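Side-chain contact in lactaldehyde dehydrogenase (Methanocaldococcus jannaschii, PDB 3PQA), which oxidises lactaldehyde to lactate with NAD, its preferred cofactor, for the biosynthesis of coenzyme F420: residues 291-294 with 295-299. Numbering follows the deposited sequence.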
loop_
_atom_site.group_PDB
_atom_site.type_symbol
_atom_site.label_atom_id
_atom_site.label_comp_id
_atom_site.label_asym_id
_atom_site.label_seq_id
_atom_site.Cartn_x
_atom_site.Cartn_y
_atom_site.Cartn_z
ATOM N N PHE B 291 38.455 7.070 -21.563
ATOM C CA PHE B 291 37.219 7.754 -21.221
ATOM C C PHE B 291 37.356 9.260 -21.401
ATOM O O PHE B 291 36.496 9.884 -22.001
ATOM C CB PHE B 291 36.763 7.471 -19.795
ATOM C CG PHE B 291 35.579 8.300 -19.397
ATOM C CD1 PHE B 291 34.296 7.901 -19.741
ATOM C CD2 PHE B 291 35.755 9.512 -18.734
ATOM C CE1 PHE B 291 33.192 8.686 -19.404
ATOM C CE2 PHE B 291 34.667 10.312 -18.384
ATOM C CZ PHE B 291 33.384 9.906 -18.719
ATOM N N ILE B 292 38.435 9.836 -20.873
ATOM C CA ILE B 292 38.661 11.276 -20.988
ATOM C C ILE B 292 38.700 11.730 -22.457
ATOM O O ILE B 292 38.047 12.699 -22.823
ATOM C CB ILE B 292 39.906 11.734 -20.196
ATOM C CG1 ILE B 292 39.635 11.636 -18.686
ATOM C CG2 ILE B 292 40.302 13.162 -20.591
ATOM C CD1 ILE B 292 40.894 11.703 -17.788
ATOM N N GLU B 293 39.447 11.015 -23.291
ATOM C CA GLU B 293 39.525 11.352 -24.709
ATOM C C GLU B 293 38.134 11.342 -25.358
ATOM O O GLU B 293 37.767 12.289 -26.064
ATOM C CB GLU B 293 40.473 10.399 -25.451
ATOM C CG GLU B 293 40.634 10.734 -26.921
ATOM C CD GLU B 293 41.285 9.624 -27.735
ATOM O OE1 GLU B 293 41.491 9.842 -28.938
ATOM O OE2 GLU B 293 41.569 8.539 -27.191
ATOM N N MET B 294 37.361 10.284 -25.104
ATOM C CA MET B 294 36.019 10.157 -25.674
ATOM C C MET B 294 35.100 11.287 -25.172
ATOM O O MET B 294 34.343 11.875 -25.943
ATOM C CB MET B 294 35.400 8.778 -25.360
ATOM C CG MET B 294 36.147 7.558 -25.945
ATOM S SD MET B 294 35.667 5.954 -25.208
ATOM C CE MET B 294 34.004 5.811 -25.811
ATOM N N PHE B 295 35.191 11.593 -23.879
ATOM C CA PHE B 295 34.325 12.580 -23.236
ATOM C C PHE B 295 34.622 14.008 -23.715
ATOM O O PHE B 295 33.714 14.742 -24.079
ATOM C CB PHE B 295 34.457 12.449 -21.719
ATOM C CG PHE B 295 33.512 13.324 -20.936
ATOM C CD1 PHE B 295 32.140 13.069 -20.927
ATOM C CD2 PHE B 295 34.009 14.377 -20.185
ATOM C CE1 PHE B 295 31.277 13.874 -20.182
ATOM C CE2 PHE B 295 33.166 15.187 -19.433
ATOM C CZ PHE B 295 31.793 14.940 -19.434
ATOM N N VAL B 296 35.901 14.379 -23.743
ATOM C CA VAL B 296 36.312 15.685 -24.272
ATOM C C VAL B 296 35.880 15.851 -25.742
ATOM O O VAL B 296 35.322 16.882 -26.119
ATOM C CB VAL B 296 37.839 15.894 -24.110
ATOM C CG1 VAL B 296 38.316 17.105 -24.899
ATOM C CG2 VAL B 296 38.212 16.034 -22.628
ATOM N N ASN B 297 36.100 14.814 -26.554
ATOM C CA ASN B 297 35.753 14.854 -27.983
ATOM C C ASN B 297 34.275 15.111 -28.260
ATOM O O ASN B 297 33.939 15.844 -29.186
ATOM C CB ASN B 297 36.206 13.583 -28.708
ATOM C CG ASN B 297 37.685 13.584 -29.005
ATOM O OD1 ASN B 297 38.373 14.580 -28.773
ATOM N ND2 ASN B 297 38.190 12.466 -29.518
ATOM N N LYS B 298 33.404 14.509 -27.450
ATOM C CA LYS B 298 31.967 14.700 -27.581
ATOM C C LYS B 298 31.558 16.074 -27.054
ATOM O O LYS B 298 30.649 16.703 -27.592
ATOM C CB LYS B 298 31.192 13.578 -26.870
ATOM C CG LYS B 298 31.415 12.154 -27.431
ATOM C CD LYS B 298 30.721 11.898 -28.771
ATOM C CE LYS B 298 30.340 10.416 -28.902
ATOM N NZ LYS B 298 29.209 10.185 -29.861
ATOM N N ALA B 299 32.240 16.546 -26.016
ATOM C CA ALA B 299 31.941 17.859 -25.442
ATOM C C ALA B 299 32.365 19.002 -26.367
ATOM O O ALA B 299 31.734 20.062 -26.377
ATOM C CB ALA B 299 32.604 18.010 -24.084
HETATM O O HOH W 1 41.128 12.288 -29.888
#
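Phe-291 and Phe-295, one helical turn apart, lean the same way from helix 288-300, their rings nearly parallel (planes at 14°) but offset until little of either ring faces the other, with centroids 5.5 Å apart. What lies over the face of the Phe-291 ring is instead CB of Phe-295, a CH-pi contact 4.3 Å from the ring centroid and nearer the ring's margin than its centre. In both residues CG lies anti to the backbone N (chi1 173° in Phe-291), which sends the rings off successive turns in the same direction. Flat, apolar phenylalanine suits this buried face, where Val-260, Leu-263 and Ser-267 of helix 256-268 and Ile-355 of strand 350-357 pack against the pair. Replacing Phe-291 by an alanine removes the ring and is likely to open a gap beside Val-260 and Leu-263 and to take away the face under Phe-295 CB. Next to them, Ile-292 and Val-296 touch through their CG2 atoms at 4.1 Å, their branched aliphatic chains suited to packing on Leu-341 and strand 350-357. The solvent side is looser: Glu-293 and Asn-297, whose carboxylate and amide can bond to water, are linked by one that donates to Glu-293 OE1 (2.6 Å) and accepts from Asn-297 ND2 (3.0 Å). Beneath all three pairs runs the same i to i+4 backbone ladder, its straightest bond from Val-296 N to Ile-292 O (2.9 Å, 174°). Such a division into apolar and polar faces is typical of an amphipathic alpha-helix, here packed against a beta-sheet and a neighbouring helix in the aldehyde dehydrogenase fold.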